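Protein B (Streptococcus agalactiae, PDB 5H6I) permeabilizes membranes as a secreted pore-forming toxin, the CAMP factor, and is a bacterial IgG Fc-binding protein. Local coordinates at residues F111-L116 / E159-L163; K179-D183 / V219-V225; A212-A216 / E233-L237. All coordinates share one frame; numbering follows the deposited sequence.

Contact 1: residues F111-L116 / E159-L163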
loop_
_atom_site.group_PDB
_atom_site.type_symbol
_atom_site.label_atom_id
_atom_site.label_comp_id
_atom_site.label_asym_id
_atom_site.label_seq_id
_atom_site.Cartn_x
_atom_site.Cartn_y
_atom_site.Cartn_z
ATOM N N PHE A 111 -7.987 -1.382 -0.895
ATOM C CA PHE A 111 -9.193 -0.753 -0.369
ATOM C C PHE A 111 -8.847 0.445 0.505
ATOM O O PHE A 111 -9.564 1.452 0.507
ATOM C CB PHE A 111 -10.015 -1.777 0.417
ATOM C CG PHE A 111 -11.197 -1.189 1.135
ATOM C CD1 PHE A 111 -12.399 -0.997 0.476
ATOM C CD2 PHE A 111 -11.110 -0.839 2.474
ATOM C CE1 PHE A 111 -13.489 -0.460 1.134
ATOM C CE2 PHE A 111 -12.197 -0.300 3.137
ATOM C CZ PHE A 111 -13.388 -0.112 2.465
ATOM N N SER A 112 -7.749 0.351 1.257
ATOM C CA SER A 112 -7.322 1.473 2.088
ATOM C C SER A 112 -6.832 2.636 1.236
ATOM O O SER A 112 -7.151 3.796 1.520
ATOM C CB SER A 112 -6.231 1.020 3.057
ATOM O OG SER A 112 -5.348 2.085 3.363
ATOM N N THR A 113 -6.059 2.345 0.186
ATOM C CA THR A 113 -5.502 3.404 -0.649
ATOM C C THR A 113 -6.593 4.210 -1.345
ATOM O O THR A 113 -6.435 5.419 -1.549
ATOM C CB THR A 113 -4.544 2.805 -1.683
ATOM O OG1 THR A 113 -3.547 2.019 -1.017
ATOM C CG2 THR A 113 -3.858 3.901 -2.487
ATOM N N GLN A 114 -7.708 3.571 -1.696
ATOM C CA GLN A 114 -8.731 4.218 -2.506
ATOM C C GLN A 114 -9.860 4.839 -1.693
ATOM O O GLN A 114 -10.571 5.702 -2.219
ATOM C CB GLN A 114 -9.335 3.216 -3.495
ATOM C CG GLN A 114 -8.339 2.590 -4.456
ATOM C CD GLN A 114 -8.941 1.450 -5.256
ATOM O OE1 GLN A 114 -10.022 0.954 -4.935
ATOM N NE2 GLN A 114 -8.243 1.028 -6.303
ATOM N N HIS A 115 -10.048 4.435 -0.435
ATOM C CA HIS A 115 -11.236 4.834 0.309
ATOM C C HIS A 115 -10.985 5.359 1.717
ATOM O O HIS A 115 -11.924 5.885 2.323
ATOM C CB HIS A 115 -12.222 3.659 0.406
ATOM C CG HIS A 115 -12.690 3.151 -0.922
ATOM N ND1 HIS A 115 -11.935 2.302 -1.701
ATOM C CD2 HIS A 115 -13.835 3.372 -1.608
ATOM C CE1 HIS A 115 -12.595 2.021 -2.810
ATOM N NE2 HIS A 115 -13.752 2.659 -2.779
ATOM N N LEU A 116 -9.773 5.241 2.259
ATOM C CA LEU A 116 -9.532 5.587 3.656
ATOM C C LEU A 116 -8.526 6.717 3.837
ATOM O O LEU A 116 -8.096 6.968 4.970
ATOM C CB LEU A 116 -9.068 4.350 4.432
ATOM C CG LEU A 116 -10.013 3.146 4.423
ATOM C CD1 LEU A 116 -9.500 2.056 5.352
ATOM C CD2 LEU A 116 -11.429 3.559 4.805
ATOM N N GLU A 159 -13.549 -3.805 6.849
ATOM C CA GLU A 159 -13.463 -2.813 5.781
ATOM C C GLU A 159 -14.699 -1.922 5.759
ATOM O O GLU A 159 -14.593 -0.692 5.694
ATOM C CB GLU A 159 -13.282 -3.509 4.432
ATOM C CG GLU A 159 -11.920 -4.145 4.224
ATOM C CD GLU A 159 -11.927 -5.165 3.101
ATOM O OE1 GLU A 159 -13.028 -5.582 2.686
ATOM O OE2 GLU A 159 -10.836 -5.551 2.636
ATOM N N GLN A 160 -15.887 -2.530 5.809
ATOM C CA GLN A 160 -17.115 -1.744 5.779
ATOM C C GLN A 160 -17.320 -0.969 7.074
ATOM O O GLN A 160 -17.995 0.066 7.075
ATOM C CB GLN A 160 -18.314 -2.654 5.508
ATOM C CG GLN A 160 -18.281 -3.340 4.152
ATOM C CD GLN A 160 -18.763 -2.442 3.029
ATOM O OE1 GLN A 160 -19.810 -1.802 3.137
ATOM N NE2 GLN A 160 -18.002 -2.392 1.942
ATOM N N LYS A 161 -16.744 -1.447 8.180
ATOM C CA LYS A 161 -16.927 -0.768 9.458
ATOM C C LYS A 161 -16.113 0.518 9.527
ATOM O O LYS A 161 -16.602 1.542 10.018
ATOM C CB LYS A 161 -16.554 -1.706 10.606
ATOM C CG LYS A 161 -16.550 -1.045 11.974
ATOM C CD LYS A 161 -15.944 -1.961 13.026
ATOM C CE LYS A 161 -15.769 -1.238 14.352
ATOM N NZ LYS A 161 -14.951 -2.032 15.312
ATOM N N VAL A 162 -14.869 0.491 9.038
ATOM C CA VAL A 162 -14.034 1.686 9.086
ATOM C C VAL A 162 -14.495 2.740 8.088
ATOM O O VAL A 162 -14.070 3.897 8.177
ATOM C CB VAL A 162 -12.553 1.332 8.850
ATOM C CG1 VAL A 162 -12.071 0.336 9.893
ATOM C CG2 VAL A 162 -12.347 0.791 7.443
ATOM N N LEU A 163 -15.354 2.371 7.133
ATOM C CA LEU A 163 -15.914 3.363 6.224
ATOM C C LEU A 163 -16.805 4.354 6.961
ATOM O O LEU A 163 -16.913 5.516 6.553
ATOM C CB LEU A 163 -16.703 2.676 5.109
ATOM C CG LEU A 163 -15.906 2.130 3.925
ATOM C CD1 LEU A 163 -16.830 1.421 2.948
ATOM C CD2 LEU A 163 -15.141 3.245 3.230
#
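The carbonyl oxygen of Glu159 is met from two helices. Its own helix offers Leu163 N, a weak bond at 3.5 Å, and from across the contact CZ of the Phe111 ring touches Glu159 O at 3.5 Å. That ring dominates the contact. With CG anti to the backbone N (chi1 173°), it reaches over to helix 145-163, where Glu159 lays CB over one face in a CH-pi contact, 4.0 Å from the centroid of the Phe111 ring and 26° off its normal. Leu163 closes on the outer corner, its CG 3.7 Å from Phe111 CZ and its CD1 in the ring plane.

Behind the ring, Phe111 O receives two weak bonds from His115, one helical turn further on: one from the backbone N, the other from ND1 at 3.3 Å. Phe111 O lies in the imidazole plane at its edge and Phe111 CE1 lies over one imidazole face, consistent with a preferred rotation of that ring. Deeper in, Leu116 meets Val162 at about a right angle, CD1 to CG2 at 3.8 Å, and its other methyl CD2 touches Leu163 CD2 at 4.0 Å.

The contact joins helices 93-115 and 145-163 within the all-helical group of the first five helices. The short segments run 22° apart, their axes approaching to 11.6 Å; helix 121-139 joins the packing through Met127 and Asn124 on Leu116 and Ala123 on Val162. Segment 111-116 falls within the region that binds the IgG constant region. No hydrogen bond spans the two segments: their cohesion is a matter of shape, apolar area and one aromatic face, while Phe111 O is met by N and ND1 of His115, within the same segment.

Contact 2: residues K179-D183 / V219-V225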
loop_
_atom_site.group_PDB
_atom_site.type_symbol
_atom_site.label_atom_id
_atom_site.label_comp_id
_atom_site.label_asym_id
_atom_site.label_seq_id
_atom_site.Cartn_x
_atom_site.Cartn_y
_atom_site.Cartn_z
ATOM N N LYS A 179 -0.734 13.035 3.419
ATOM C CA LYS A 179 0.444 13.476 2.685
ATOM C C LYS A 179 0.808 12.552 1.532
ATOM O O LYS A 179 1.785 12.827 0.828
ATOM C CB LYS A 179 1.632 13.606 3.641
ATOM C CG LYS A 179 1.439 14.667 4.710
ATOM C CD LYS A 179 2.534 14.599 5.756
ATOM C CE LYS A 179 2.432 15.758 6.732
ATOM N NZ LYS A 179 3.499 15.705 7.767
ATOM N N SER A 180 0.056 11.468 1.324
ATOM C CA SER A 180 0.325 10.593 0.188
ATOM C C SER A 180 0.083 11.316 -1.131
ATOM O O SER A 180 0.796 11.084 -2.115
ATOM C CB SER A 180 -0.538 9.334 0.279
ATOM O OG SER A 180 -0.259 8.447 -0.790
ATOM N N LYS A 181 -0.918 12.199 -1.170
ATOM C CA LYS A 181 -1.186 12.955 -2.389
ATOM C C LYS A 181 -0.089 13.978 -2.654
ATOM O O LYS A 181 0.320 14.173 -3.804
ATOM C CB LYS A 181 -2.550 13.642 -2.295
ATOM C CG LYS A 181 -3.621 12.819 -1.598
ATOM C CD LYS A 181 -3.857 11.490 -2.301
ATOM C CE LYS A 181 -4.631 10.531 -1.412
ATOM N NZ LYS A 181 -4.029 10.436 -0.052
ATOM N N LEU A 182 0.394 14.645 -1.602
ATOM C CA LEU A 182 1.518 15.561 -1.760
ATOM C C LEU A 182 2.776 14.811 -2.180
ATOM O O LEU A 182 3.551 15.296 -3.012
ATOM C CB LEU A 182 1.750 16.331 -0.458
ATOM C CG LEU A 182 3.083 17.048 -0.216
ATOM C CD1 LEU A 182 3.409 18.036 -1.332
ATOM C CD2 LEU A 182 3.066 17.749 1.136
ATOM N N ASP A 183 2.987 13.617 -1.620
ATOM C CA ASP A 183 4.132 12.804 -2.016
ATOM C C ASP A 183 4.066 12.446 -3.494
ATOM O O ASP A 183 5.073 12.523 -4.206
ATOM C CB ASP A 183 4.199 11.540 -1.158
ATOM C CG ASP A 183 5.546 10.851 -1.237
ATOM O OD1 ASP A 183 5.868 10.290 -2.306
ATOM O OD2 ASP A 183 6.285 10.874 -0.231
ATOM N N VAL A 219 7.021 20.592 3.961
ATOM C CA VAL A 219 5.647 20.464 4.437
ATOM C C VAL A 219 5.309 19.002 4.693
ATOM O O VAL A 219 4.649 18.665 5.684
ATOM C CB VAL A 219 4.674 21.107 3.432
ATOM C CG1 VAL A 219 3.237 20.719 3.749
ATOM C CG2 VAL A 219 4.834 22.619 3.435
ATOM N N GLN A 220 5.766 18.108 3.810
ATOM C CA GLN A 220 5.520 16.683 3.998
ATOM C C GLN A 220 6.202 16.156 5.256
ATOM O O GLN A 220 5.658 15.279 5.936
ATOM C CB GLN A 220 5.992 15.910 2.764
ATOM C CG GLN A 220 6.150 14.412 2.972
ATOM C CD GLN A 220 6.274 13.653 1.666
ATOM O OE1 GLN A 220 5.735 14.068 0.640
ATOM N NE2 GLN A 220 6.988 12.534 1.696
ATOM N N LEU A 221 7.378 16.683 5.589
ATOM C CA LEU A 221 8.102 16.251 6.777
ATOM C C LEU A 221 7.633 16.949 8.048
ATOM O O LEU A 221 8.112 16.606 9.134
ATOM C CB LEU A 221 9.604 16.482 6.589
ATOM C CG LEU A 221 10.287 15.637 5.513
ATOM C CD1 LEU A 221 11.624 16.247 5.122
ATOM C CD2 LEU A 221 10.466 14.203 5.985
ATOM N N ASN A 222 6.717 17.909 7.942
ATOM C CA ASN A 222 6.210 18.631 9.101
ATOM C C ASN A 222 5.090 17.832 9.757
ATOM O O ASN A 222 4.035 17.624 9.146
ATOM C CB ASN A 222 5.714 20.020 8.688
ATOM C CG ASN A 222 5.480 20.939 9.875
ATOM O OD1 ASN A 222 5.334 20.490 11.012
ATOM N ND2 ASN A 222 5.440 22.240 9.610
ATOM N N PRO A 223 5.279 17.364 10.995
ATOM C CA PRO A 223 4.219 16.602 11.668
ATOM C C PRO A 223 3.071 17.457 12.179
ATOM O O PRO A 223 2.101 16.902 12.707
ATOM C CB PRO A 223 4.958 15.928 12.840
ATOM C CG PRO A 223 6.430 16.140 12.573
ATOM C CD PRO A 223 6.512 17.409 11.794
ATOM N N ASN A 224 3.138 18.780 12.039
ATOM C CA ASN A 224 2.130 19.670 12.597
ATOM C C ASN A 224 1.295 20.383 11.543
ATOM O O ASN A 224 0.408 21.163 11.904
ATOM C CB ASN A 224 2.790 20.705 13.515
ATOM C CG ASN A 224 3.515 20.067 14.682
ATOM O OD1 ASN A 224 3.098 19.027 15.193
ATOM N ND2 ASN A 224 4.608 20.688 15.112
ATOM N N VAL A 225 1.549 20.146 10.254
ATOM C CA VAL A 225 0.736 20.775 9.223
ATOM C C VAL A 225 -0.660 20.162 9.232
ATOM O O VAL A 225 -0.846 18.978 9.543
ATOM C CB VAL A 225 1.387 20.641 7.835
ATOM C CG1 VAL A 225 2.587 21.568 7.716
ATOM C CG2 VAL A 225 1.780 19.202 7.566
HETATM O O HOH W 1 0.821 16.469 9.613
#
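Lys179 and Gln220 bring the backbones closest, CA to CA 6.1 Å, where an early turn of helix 179-196 faces the late part of helix 203-220 and the chain then bends through a type I beta turn from Asn222 to Val225.

The long side chain of Lys179 runs along this bend. Extended beyond CG, it lays CD 3.2 Å from Gln220 O and packs CE against Val225 CG2 at 3.6 Å. Its ammonium arrives between two backbone carbonyls. NZ is placed 2.9 Å from Gln220 O and even closer to Asn222 O, but the position of this nitrogen is doubtful, so these bonds are better read as a direction than as exact lengths. A positive charge beside carbonyls at the end of helix 203-220 and in the turn after it would probably be favourable. The turn itself is braced by an Asx turn: Asn222 OD1 accepts from Asn224 N at 3.0 Å, the donor standing well above the carbonyl plane.

A sounder polar link joins Gln220 to Asp183. Gln220 swings its CG opposite the main-chain nitrogen (chi1 164°) and the extended chain carries the amide to the carboxylate, where NE2 donates to Asp183 OD2 at 2.6 Å with an angle of 143°. The donor meets OD2 on its anti side, somewhat out of the carboxylate plane, and the two flat groups are turned 31° against each other. Leu182 slips CD2 against Gln220 CB at 3.8 Å and Val219 CG1 at 4.0 Å.

The contact thus joins the start of helix 179-196 to the connection between the other two helices of a three-helix unit, 203-220 and 227-245. Helix 227-245 covers this junction: Val230 touches Lys179, Ile234 lies on Leu182, and Glu233 meets Val219.

Contact 3: residues A212-A216 / E233-L237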
loop_
_atom_site.group_PDB
_atom_site.type_symbol
_atom_site.label_atom_id
_atom_site.label_comp_id
_atom_site.label_asym_id
_atom_site.label_seq_id
_atom_site.Cartn_x
_atom_site.Cartn_y
_atom_site.Cartn_z
ATOM N N ALA A 212 10.607 25.118 -4.898
ATOM C CA ALA A 212 9.253 24.779 -4.478
ATOM C C ALA A 212 9.106 23.289 -4.202
ATOM O O ALA A 212 8.321 22.897 -3.329
ATOM C CB ALA A 212 8.248 25.223 -5.538
ATOM N N ILE A 213 9.836 22.446 -4.934
ATOM C CA ILE A 213 9.816 21.014 -4.656
ATOM C C ILE A 213 10.426 20.733 -3.289
ATOM O O ILE A 213 9.857 19.997 -2.475
ATOM C CB ILE A 213 10.542 20.239 -5.770
ATOM C CG1 ILE A 213 9.818 20.418 -7.105
ATOM C CG2 ILE A 213 10.645 18.764 -5.414
ATOM C CD1 ILE A 213 10.546 19.804 -8.281
ATOM N N THR A 214 11.594 21.325 -3.015
ATOM C CA THR A 214 12.214 21.172 -1.703
ATOM C C THR A 214 11.334 21.746 -0.600
ATOM O O THR A 214 11.284 21.195 0.506
ATOM C CB THR A 214 13.591 21.841 -1.695
ATOM O OG1 THR A 214 14.430 21.224 -2.681
ATOM C CG2 THR A 214 14.251 21.711 -0.330
ATOM N N HIS A 215 10.623 22.841 -0.884
ATOM C CA HIS A 215 9.726 23.417 0.113
ATOM C C HIS A 215 8.543 22.499 0.390
ATOM O O HIS A 215 8.102 22.373 1.539
ATOM C CB HIS A 215 9.242 24.792 -0.348
ATOM C CG HIS A 215 8.203 25.395 0.545
ATOM N ND1 HIS A 215 6.851 25.243 0.324
ATOM C CD2 HIS A 215 8.318 26.151 1.663
ATOM C CE1 HIS A 215 6.179 25.880 1.265
ATOM N NE2 HIS A 215 7.045 26.439 2.091
ATOM N N ALA A 216 8.010 21.850 -0.651
ATOM C CA ALA A 216 6.915 20.908 -0.447
ATOM C C ALA A 216 7.361 19.704 0.372
ATOM O O ALA A 216 6.565 19.145 1.136
ATOM C CB ALA A 216 6.349 20.458 -1.793
ATOM N N GLU A 233 -0.318 23.338 -0.225
ATOM C CA GLU A 233 1.022 23.025 -0.710
ATOM C C GLU A 233 0.975 22.291 -2.044
ATOM O O GLU A 233 1.863 22.475 -2.885
ATOM C CB GLU A 233 1.779 22.197 0.328
ATOM C CG GLU A 233 3.270 22.068 0.053
ATOM C CD GLU A 233 3.971 23.411 0.025
ATOM O OE1 GLU A 233 3.595 24.296 0.823
ATOM O OE2 GLU A 233 4.898 23.584 -0.796
ATOM N N ILE A 234 -0.048 21.460 -2.256
ATOM C CA ILE A 234 -0.202 20.788 -3.543
ATOM C C ILE A 234 -0.498 21.802 -4.639
ATOM O O ILE A 234 0.039 21.713 -5.750
ATOM C CB ILE A 234 -1.297 19.709 -3.448
ATOM C CG1 ILE A 234 -0.815 18.528 -2.598
ATOM C CG2 ILE A 234 -1.717 19.240 -4.834
ATOM C CD1 ILE A 234 -1.827 17.403 -2.484
ATOM N N VAL A 235 -1.342 22.793 -4.342
ATOM C CA VAL A 235 -1.679 23.819 -5.323
ATOM C C VAL A 235 -0.504 24.765 -5.539
ATOM O O VAL A 235 -0.236 25.200 -6.666
ATOM C CB VAL A 235 -2.949 24.571 -4.881
ATOM C CG1 VAL A 235 -2.954 25.996 -5.419
ATOM C CG2 VAL A 235 -4.197 23.818 -5.323
ATOM N N THR A 236 0.215 25.099 -4.465
ATOM C CA THR A 236 1.387 25.960 -4.596
ATOM C C THR A 236 2.459 25.306 -5.457
ATOM O O THR A 236 3.056 25.958 -6.323
ATOM C CB THR A 236 1.949 26.302 -3.215
ATOM O OG1 THR A 236 0.943 26.975 -2.448
ATOM C CG2 THR A 236 3.171 27.198 -3.345
ATOM N N LEU A 237 2.714 24.014 -5.239
ATOM C CA LEU A 237 3.692 23.312 -6.060
ATOM C C LEU A 237 3.203 23.168 -7.496
ATOM O O LEU A 237 3.991 23.282 -8.442
ATOM C CB LEU A 237 4.007 21.944 -5.456
ATOM C CG LEU A 237 5.068 21.118 -6.189
ATOM C CD1 LEU A 237 6.410 21.836 -6.186
ATOM C CD2 LEU A 237 5.199 19.735 -5.574
HETATM O O HOH W 2 6.278 24.907 -2.706
#
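His215 points its ring nitrogen ND1 at the carboxylate of Glu233, donating to OE2 over 2.8 Å with a bent angle of 139°. The hydrogen bond uses the syn side of OE2, yet it runs well out of the carboxylate plane, and ring and carboxylate are strongly turned against each other. The bend of Glu233 at chi2 (60°) turns the carboxylate toward His215, while CG, already placed by chi1, lies 3.9 Å from Ala216 CB. A water donates to Glu233 OE2 at 2.7 Å and to Ala212 O at 2.9 Å, giving the same carboxylate oxygen a second donor.

This His-carboxylate pair spans a helical hairpin of helices 203-220 and 227-245: segments 212-216 and 233-237 run antiparallel at 169°, their axes approaching to 10.0 Å, and small alanines face the larger side chains. One turn along from Glu233, Leu237 spreads its branches over that alanine surface. CD1 touches Ala212 CB at 3.9 Å and Ile213 CG1 at 3.8 Å; CD2 takes Ala216 CB.

Behind them stands helix 179-196, whose Leu182 packs on Ala216, Thr189 on Leu237 and Arg190 on Ile213. A sulfate ion, probably from the crystallisation liquor, lies about 5 Å from the side chain of Ile213.

Contact 1 closes before contact 2 opens along the chain, whereas contacts 2 and 3 interleave their segments and share helix 203-220. Their centres lie about 10 Å apart and they touch directly, for example through Lys181 against Ile234; both lie in the compact three-helix unit formed by helices 179-196, 203-220 and 227-245. Contact 1 belongs to the larger group of preceding helices, its centre about 21 Å from that of contact 2 and about 28 Å from that of contact 3. The toxin thus appears as two helical bodies in series, joined by the chain between helices 145-163 and 179-196, with contact 1 inside the first body and contacts 2 and 3 inside the second.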